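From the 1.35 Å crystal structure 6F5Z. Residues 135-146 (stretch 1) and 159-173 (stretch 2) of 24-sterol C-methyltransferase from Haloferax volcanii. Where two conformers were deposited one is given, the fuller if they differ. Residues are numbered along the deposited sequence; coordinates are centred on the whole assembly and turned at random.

Stretch 1, residues 135-146: TFYCAVNYYEEN
Stretch 2 (159-173) DMTRWSHAEYREAFR

Strand 135-140 and helix 165-173 run nearly antiparallel, at 154°, with axes 11.9 Å apart at closest approach; the flanking loops bring the two stretches nearer, Glu 144 CA lying 4.5 Å from Ser 164 CA. The strand sends alternate CA-to-CB bonds toward the helix, those of Phe 136, Cys 138 and Val 140, while Tyr 137 and Ala 139 point away. One helical turn apart, Tyr 168 (chi1 -93°) and Phe 172 (m) answer. Phe 136 (t) lays its ring nearly parallel to that of Phe 172, at 21°, but slid aside, Phe 136 CD2 to Phe 172 CZ 3.6 Å. Small Cys 138 (t) leaves room for both helix rings, its CB 3.7 Å from Phe 172 CZ and its SG 3.9 Å from Tyr 168 CE1. Branched Val 140 (m) packs CG2 3.9 Å from Tyr 168 CZ.

Beyond the strand, the flat ring of Tyr 142 (t) fills a slot in the 160-162 loop. Met 160 CE sits over one face, 3.6 Å from the Tyr 142 ring centroid, and Arg 162 CG over the opposite face, 4.0 Å from that centroid; Thr 161 O lies at the edge, 3.4 Å from Tyr 142 CE2. A water joins the two loops, donating to Tyr 142 O and Thr 161 O and accepting from Trp 163 N and Tyr 168 OH.

Tyr 143 to Asn 146 form a type I turn. Glu 144 N donates to Trp 163 O (2.9 Å), while the Glu 144 carboxylate (chi1 t, chi2 p) grips Arg 162 (t, t, p) in a two-pronged salt bridge, NE to OE1 2.8 Å and NH1 to OE2 2.9 Å. Ser 164 (p) caps the helix, its OG accepting from Glu 167 N (3.0 Å). Glu 145 (m) reaches the same helix start, where OE1 and OE2 both accept from His 165 N at 3.1 Å.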

# COMPACT_ATOMS: atom_id res chain seq x y z
N THR B 135 -2.53 -6.36 -7.82
CA THR B 135 -1.78 -6.44 -6.57
C THR B 135 -1.83 -7.80 -5.93
O THR B 135 -2.73 -8.59 -6.21
CB THR B 135 -2.29 -5.42 -5.50
OG1 THR B 135 -3.57 -5.83 -4.99
CG2 THR B 135 -2.32 -3.98 -6.03
N PHE B 136 -0.77 -8.08 -5.17
CA PHE B 136 -0.70 -9.26 -4.32
C PHE B 136 -0.62 -8.74 -2.89
O PHE B 136 0.34 -8.04 -2.55
CB PHE B 136 0.54 -10.14 -4.66
CG PHE B 136 0.77 -11.30 -3.69
CD1 PHE B 136 -0.32 -12.04 -3.20
CD2 PHE B 136 2.05 -11.69 -3.34
CE1 PHE B 136 -0.11 -13.10 -2.33
CE2 PHE B 136 2.26 -12.79 -2.52
CZ PHE B 136 1.18 -13.49 -2.02
N TYR B 137 -1.60 -9.15 -2.04
CA TYR B 137 -1.63 -8.82 -0.62
C TYR B 137 -1.24 -10.11 0.12
O TYR B 137 -2.03 -11.07 0.12
CB TYR B 137 -3.04 -8.33 -0.22
CG TYR B 137 -3.19 -6.83 -0.38
CD1 TYR B 137 -3.15 -6.24 -1.64
CD2 TYR B 137 -3.35 -6.01 0.73
CE1 TYR B 137 -3.19 -4.85 -1.79
CE2 TYR B 137 -3.42 -4.62 0.59
CZ TYR B 137 -3.32 -4.04 -0.66
OH TYR B 137 -3.34 -2.67 -0.76
N CYS B 138 -0.04 -10.11 0.72
CA CYS B 138 0.51 -11.28 1.37
C CYS B 138 0.57 -11.01 2.88
O CYS B 138 1.42 -10.22 3.32
CB CYS B 138 1.91 -11.51 0.81
SG CYS B 138 2.73 -12.97 1.50
N ALA B 139 -0.33 -11.68 3.65
CA ALA B 139 -0.38 -11.42 5.09
C ALA B 139 0.05 -12.69 5.80
O ALA B 139 -0.46 -13.79 5.48
CB ALA B 139 -1.79 -11.04 5.50
N VAL B 140 1.00 -12.57 6.75
CA VAL B 140 1.54 -13.74 7.40
C VAL B 140 1.79 -13.46 8.87
O VAL B 140 2.24 -12.36 9.22
CB VAL B 140 2.85 -14.26 6.75
CG1 VAL B 140 2.63 -14.73 5.31
CG2 VAL B 140 3.96 -13.21 6.80
N ASN B 141 1.62 -14.50 9.71
CA ASN B 141 1.96 -14.41 11.13
C ASN B 141 3.25 -15.15 11.46
O ASN B 141 3.76 -14.96 12.56
CB ASN B 141 0.81 -14.92 12.03
CG ASN B 141 -0.39 -14.01 11.95
OD1 ASN B 141 -0.27 -12.87 11.55
ND2 ASN B 141 -1.58 -14.49 12.30
N TYR B 142 3.77 -15.96 10.53
CA TYR B 142 5.00 -16.72 10.72
C TYR B 142 6.07 -15.97 9.92
O TYR B 142 6.03 -15.99 8.68
CB TYR B 142 4.83 -18.14 10.19
CG TYR B 142 6.07 -18.99 10.30
CD1 TYR B 142 6.50 -19.48 11.54
CD2 TYR B 142 6.81 -19.32 9.18
CE1 TYR B 142 7.63 -20.31 11.64
CE2 TYR B 142 7.92 -20.16 9.26
CZ TYR B 142 8.33 -20.64 10.49
OH TYR B 142 9.42 -21.47 10.57
N TYR B 143 6.99 -15.27 10.61
CA TYR B 143 8.02 -14.48 9.97
C TYR B 143 9.13 -14.24 10.98
O TYR B 143 8.90 -14.40 12.19
CB TYR B 143 7.45 -13.20 9.32
CG TYR B 143 6.75 -12.27 10.29
CD1 TYR B 143 5.39 -12.40 10.56
CD2 TYR B 143 7.45 -11.24 10.91
CE1 TYR B 143 4.74 -11.56 11.45
CE2 TYR B 143 6.81 -10.38 11.81
CZ TYR B 143 5.45 -10.54 12.07
OH TYR B 143 4.79 -9.71 12.96
N GLU B 144 10.32 -13.85 10.50
CA GLU B 144 11.49 -13.80 11.36
C GLU B 144 11.35 -12.94 12.61
O GLU B 144 11.69 -13.40 13.71
CB GLU B 144 12.74 -13.37 10.57
CG GLU B 144 14.05 -13.66 11.32
CD GLU B 144 14.30 -15.14 11.48
OE1 GLU B 144 13.87 -15.94 10.61
OE2 GLU B 144 15.02 -15.50 12.45
N GLU B 145 10.88 -11.71 12.44
CA GLU B 145 10.80 -10.77 13.56
C GLU B 145 9.80 -11.22 14.63
O GLU B 145 9.93 -10.79 15.79
CB GLU B 145 10.45 -9.36 13.05
CG GLU B 145 11.57 -8.73 12.23
CD GLU B 145 11.54 -9.02 10.73
OE1 GLU B 145 10.95 -10.04 10.32
OE2 GLU B 145 12.11 -8.21 9.97
N ASN B 146 8.80 -12.06 14.26
CA ASN B 146 7.81 -12.51 15.26
C ASN B 146 8.44 -13.72 15.97
O ASN B 146 8.23 -14.87 15.59
CB ASN B 146 6.47 -12.83 14.61
CG ASN B 146 5.43 -13.33 15.59
OD1 ASN B 146 5.62 -13.25 16.82
ND2 ASN B 146 4.36 -13.91 15.06
N ASP B 159 7.52 -28.27 5.68
CA ASP B 159 8.67 -27.38 5.81
C ASP B 159 8.19 -25.97 5.46
O ASP B 159 7.80 -25.70 4.31
CB ASP B 159 9.78 -27.79 4.84
CG ASP B 159 10.34 -29.18 5.08
OD1 ASP B 159 10.68 -29.50 6.24
OD2 ASP B 159 10.49 -29.95 4.09
N MET B 160 8.21 -25.10 6.46
CA MET B 160 7.76 -23.71 6.37
C MET B 160 8.91 -22.76 5.99
O MET B 160 10.07 -23.00 6.37
CB MET B 160 7.17 -23.30 7.74
CG MET B 160 6.03 -24.22 8.19
SD MET B 160 5.70 -24.07 9.97
CE MET B 160 4.87 -22.48 10.00
N THR B 161 8.60 -21.65 5.30
CA THR B 161 9.59 -20.65 4.94
C THR B 161 9.47 -19.51 5.94
O THR B 161 8.40 -18.91 6.09
CB THR B 161 9.39 -20.22 3.49
OG1 THR B 161 9.78 -21.32 2.66
CG2 THR B 161 10.25 -18.99 3.11
N ARG B 162 10.57 -19.20 6.62
CA ARG B 162 10.59 -18.16 7.65
C ARG B 162 11.42 -17.02 7.13
O ARG B 162 12.64 -17.10 7.09
CB ARG B 162 11.17 -18.71 8.96
CG ARG B 162 10.73 -17.85 10.14
CD ARG B 162 11.13 -18.51 11.45
NE ARG B 162 12.49 -18.11 11.83
CZ ARG B 162 13.27 -18.79 12.66
NH1 ARG B 162 14.47 -18.33 12.98
NH2 ARG B 162 12.87 -19.95 13.17
N TRP B 163 10.76 -15.97 6.63
CA TRP B 163 11.48 -14.83 6.09
C TRP B 163 11.31 -13.62 6.97
O TRP B 163 10.26 -13.47 7.61
CB TRP B 163 10.95 -14.45 4.70
CG TRP B 163 11.41 -15.31 3.56
CD1 TRP B 163 12.47 -16.19 3.54
CD2 TRP B 163 10.81 -15.36 2.27
NE1 TRP B 163 12.54 -16.80 2.30
CE2 TRP B 163 11.54 -16.29 1.50
CE3 TRP B 163 9.70 -14.73 1.69
CZ2 TRP B 163 11.18 -16.60 0.17
CZ3 TRP B 163 9.36 -15.01 0.38
CH2 TRP B 163 10.10 -15.94 -0.37
N SER B 164 12.31 -12.73 6.95
CA SER B 164 12.17 -11.44 7.64
C SER B 164 11.34 -10.45 6.77
O SER B 164 11.09 -10.71 5.60
CB SER B 164 13.54 -10.80 7.86
OG SER B 164 14.10 -10.58 6.58
N HIS B 165 11.01 -9.28 7.32
CA HIS B 165 10.33 -8.25 6.53
C HIS B 165 11.19 -7.97 5.26
O HIS B 165 10.67 -7.92 4.14
CB HIS B 165 10.23 -6.94 7.32
CG HIS B 165 9.21 -6.92 8.41
ND1 HIS B 165 8.48 -5.75 8.68
CD2 HIS B 165 8.78 -7.89 9.25
CE1 HIS B 165 7.70 -6.04 9.71
NE2 HIS B 165 7.86 -7.30 10.12
N ALA B 166 12.52 -7.79 5.46
CA ALA B 166 13.40 -7.50 4.31
C ALA B 166 13.42 -8.62 3.29
O ALA B 166 13.41 -8.37 2.07
CB ALA B 166 14.82 -7.17 4.80
N GLU B 167 13.44 -9.86 3.76
CA GLU B 167 13.43 -10.99 2.82
C GLU B 167 12.16 -11.06 1.98
O GLU B 167 12.21 -11.45 0.81
CB GLU B 167 13.67 -12.30 3.55
CG GLU B 167 15.15 -12.47 3.91
CD GLU B 167 15.44 -13.58 4.90
OE1 GLU B 167 14.60 -13.85 5.80
OE2 GLU B 167 16.55 -14.15 4.82
N TYR B 168 10.99 -10.69 2.57
CA TYR B 168 9.75 -10.66 1.79
C TYR B 168 9.87 -9.56 0.72
O TYR B 168 9.52 -9.81 -0.42
CB TYR B 168 8.55 -10.32 2.69
CG TYR B 168 7.88 -11.57 3.22
CD1 TYR B 168 6.93 -12.25 2.46
CD2 TYR B 168 8.22 -12.10 4.47
CE1 TYR B 168 6.35 -13.43 2.91
CE2 TYR B 168 7.61 -13.27 4.95
CZ TYR B 168 6.71 -13.95 4.15
OH TYR B 168 6.16 -15.13 4.57
N ARG B 169 10.44 -8.39 1.05
CA ARG B 169 10.55 -7.33 0.03
C ARG B 169 11.50 -7.77 -1.09
O ARG B 169 11.19 -7.58 -2.27
CB ARG B 169 11.04 -6.00 0.65
CG ARG B 169 10.12 -5.48 1.76
CD ARG B 169 10.35 -4.00 2.11
NE ARG B 169 11.75 -3.70 2.44
CZ ARG B 169 12.28 -3.88 3.65
NH1 ARG B 169 11.57 -4.43 4.63
NH2 ARG B 169 13.55 -3.52 3.88
N GLU B 170 12.65 -8.37 -0.70
CA GLU B 170 13.62 -8.82 -1.68
C GLU B 170 13.03 -9.90 -2.58
O GLU B 170 13.22 -9.86 -3.79
CB GLU B 170 14.88 -9.35 -0.97
CG GLU B 170 15.65 -8.28 -0.20
CD GLU B 170 16.59 -8.76 0.90
OE1 GLU B 170 16.79 -9.99 1.03
OE2 GLU B 170 17.13 -7.90 1.64
N ALA B 171 12.28 -10.86 -1.99
CA ALA B 171 11.71 -11.96 -2.79
C ALA B 171 10.67 -11.40 -3.76
O ALA B 171 10.56 -11.88 -4.89
CB ALA B 171 11.06 -12.98 -1.88
N PHE B 172 9.85 -10.42 -3.32
CA PHE B 172 8.85 -9.86 -4.22
C PHE B 172 9.55 -9.21 -5.42
O PHE B 172 9.18 -9.49 -6.55
CB PHE B 172 8.05 -8.77 -3.50
CG PHE B 172 6.81 -9.26 -2.78
CD1 PHE B 172 6.84 -10.44 -2.04
CD2 PHE B 172 5.66 -8.50 -2.75
CE1 PHE B 172 5.70 -10.87 -1.31
CE2 PHE B 172 4.51 -8.95 -2.08
CZ PHE B 172 4.55 -10.11 -1.35
N ARG B 173 10.61 -8.44 -5.15
CA ARG B 173 11.32 -7.78 -6.26
C ARG B 173 11.97 -8.83 -7.16
O ARG B 173 11.95 -8.66 -8.38
CB ARG B 173 12.36 -6.79 -5.73
CG ARG B 173 11.71 -5.66 -4.94
CD ARG B 173 12.67 -4.51 -4.62
NE ARG B 173 12.03 -3.53 -3.73
CZ ARG B 173 12.31 -3.37 -2.44
NH1 ARG B 173 13.24 -4.13 -1.86
NH2 ARG B 173 11.69 -2.45 -1.72
O HOH W 1 7.72 -16.33 6.57
O HOH W 2 10.85 -21.80 12.70
O HOH W 3 10.97 -22.84 8.96
O HOH W 4 5.97 -7.25 12.23
O HOH W 5 15.32 -14.78 8.33
O HOH W 6 13.77 -7.25 8.09